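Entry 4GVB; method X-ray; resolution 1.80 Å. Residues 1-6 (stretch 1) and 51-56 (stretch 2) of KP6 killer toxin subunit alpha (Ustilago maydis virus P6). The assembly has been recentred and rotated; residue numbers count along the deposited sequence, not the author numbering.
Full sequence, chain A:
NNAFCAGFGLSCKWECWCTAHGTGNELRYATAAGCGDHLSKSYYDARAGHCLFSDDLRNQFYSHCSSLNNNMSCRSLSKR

Stretch 1 (1-6) NNAFCA
Stretch 2, residues 51-56: CLFSDD

This is a small, mainly polar contact in which the first turn of an N-terminal helix rests against a strand end and the loop that follows, with one cysteine sulfur supplying the apolar part. Residues 2-6 are helical, phi and psi near -65° and -45°, the turn closed by Cys 5 N to Asn 1 O (3.0 Å) and Ala 6 N to Asn 2 O (2.8 Å). Asn 1, chi1 t, folds back so that OD1 accepts from Phe 4 N at 2.8 Å; a short amide suits a free backbone NH at a helix start.

Residues 51-53 are extended, phi/psi -111/147° at Leu 52 and -159/157° at Phe 53, their CA trace roughly antiparallel to the helix. The chain leaves the strand at Ser 54 (-92/-55°), and Asp 55 extends again (-60/153°). The CA of Asn 2 lies 5.5 Å from that of Ser 54, and the CA of Cys 5 6.2 Å from that of Phe 53.

Ser 54, chi1 t, points toward the helix, and its OG accepts from Asn 1 N at 2.7 Å; the short side chain brings a hydroxyl to the terminal amine in little room. Asn 2, chi1 m, uses both ends of its amide: ND2 donates to the carboxylate OD2 of Asp 55 (also m) at 3.0 Å, while OD1 accepts a weak bond from Asp 55 N at 3.5 Å. A water donates to Asn 2 OD1 and accepts from Ser 54 N, each at 2.8 Å.

One turn on, buried Cys 5 (chi1 t) points toward the strand. Its SG, covalently bonded elsewhere in the structure, packs on backbone at Phe 53 CA (3.6 Å) and on Leu 52 CB (4.4 Å). The CA-to-CB bond of Phe 53 points away, chi1 33°, between wells.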

# COMPACT_ATOMS: atom_id res chain seq x y z
N ASN A 1 19.59 19.36 2.49
CA ASN A 1 19.22 20.01 3.76
C ASN A 1 17.85 19.53 4.28
O ASN A 1 16.83 19.69 3.61
CB ASN A 1 19.22 21.54 3.60
CG ASN A 1 18.84 22.27 4.87
OD1 ASN A 1 17.70 22.20 5.34
ND2 ASN A 1 19.81 22.99 5.44
N ASN A 2 17.84 18.94 5.47
CA ASN A 2 16.63 18.29 5.98
C ASN A 2 15.50 19.28 6.26
O ASN A 2 14.34 18.97 6.06
CB ASN A 2 16.94 17.48 7.23
CG ASN A 2 17.59 16.13 6.92
OD1 ASN A 2 17.34 15.50 5.88
ND2 ASN A 2 18.40 15.66 7.85
N ALA A 3 15.85 20.47 6.72
CA ALA A 3 14.87 21.47 7.11
C ALA A 3 14.15 22.02 5.90
O ALA A 3 12.92 22.12 5.90
CB ALA A 3 15.54 22.59 7.87
N PHE A 4 14.92 22.39 4.89
CA PHE A 4 14.35 22.92 3.65
C PHE A 4 13.52 21.83 2.99
O PHE A 4 12.45 22.10 2.45
CB PHE A 4 15.44 23.35 2.69
CG PHE A 4 16.31 24.46 3.21
CD1 PHE A 4 15.87 25.31 4.20
CD2 PHE A 4 17.57 24.64 2.69
CE1 PHE A 4 16.68 26.34 4.66
CE2 PHE A 4 18.39 25.66 3.16
CZ PHE A 4 17.95 26.50 4.14
N CYS A 5 14.04 20.61 2.99
CA CYS A 5 13.38 19.50 2.30
C CYS A 5 12.08 19.06 2.98
O CYS A 5 11.01 19.06 2.37
CB CYS A 5 14.33 18.32 2.13
SG CYS A 5 13.56 16.98 1.19
N ALA A 6 12.16 18.68 4.25
CA ALA A 6 10.96 18.26 4.99
C ALA A 6 9.95 19.40 5.09
O ALA A 6 8.72 19.18 5.06
CB ALA A 6 11.35 17.73 6.38
N CYS A 51 7.91 10.68 -2.89
CA CYS A 51 8.51 10.89 -1.57
C CYS A 51 9.91 11.46 -1.70
O CYS A 51 10.79 10.83 -2.30
CB CYS A 51 8.56 9.60 -0.75
SG CYS A 51 8.96 9.86 1.03
N LEU A 52 10.12 12.62 -1.10
CA LEU A 52 11.38 13.33 -1.20
C LEU A 52 12.12 13.33 0.13
O LEU A 52 11.51 13.31 1.19
CB LEU A 52 11.14 14.76 -1.72
CG LEU A 52 10.77 14.83 -3.20
CD1 LEU A 52 9.35 14.39 -3.43
CD2 LEU A 52 10.97 16.24 -3.77
N PHE A 53 13.45 13.31 0.06
CA PHE A 53 14.28 13.44 1.24
C PHE A 53 15.71 13.90 0.90
O PHE A 53 16.21 13.72 -0.22
CB PHE A 53 14.29 12.17 2.12
CG PHE A 53 14.16 10.88 1.35
CD1 PHE A 53 15.25 10.34 0.66
CD2 PHE A 53 12.95 10.20 1.32
CE1 PHE A 53 15.12 9.15 -0.06
CE2 PHE A 53 12.81 9.00 0.61
CZ PHE A 53 13.89 8.48 -0.08
N SER A 54 16.36 14.48 1.90
CA SER A 54 17.73 14.95 1.74
C SER A 54 18.68 13.84 2.19
O SER A 54 19.55 13.42 1.44
CB SER A 54 17.96 16.24 2.56
OG SER A 54 19.32 16.63 2.51
N ASP A 55 18.50 13.36 3.41
CA ASP A 55 19.25 12.19 3.84
C ASP A 55 18.90 11.04 2.90
O ASP A 55 17.82 11.00 2.32
CB ASP A 55 18.94 11.84 5.29
CG ASP A 55 19.53 12.84 6.28
OD1 ASP A 55 20.41 13.63 5.90
OD2 ASP A 55 19.12 12.81 7.46
N ASP A 56 19.82 10.10 2.75
CA ASP A 56 19.60 8.99 1.82
C ASP A 56 18.73 7.92 2.46
O ASP A 56 19.24 6.97 3.05
CB ASP A 56 20.93 8.39 1.39
CG ASP A 56 20.77 7.38 0.28
OD1 ASP A 56 19.61 7.04 -0.04
OD2 ASP A 56 21.79 6.92 -0.26
O HOH W 1 15.09 15.54 4.18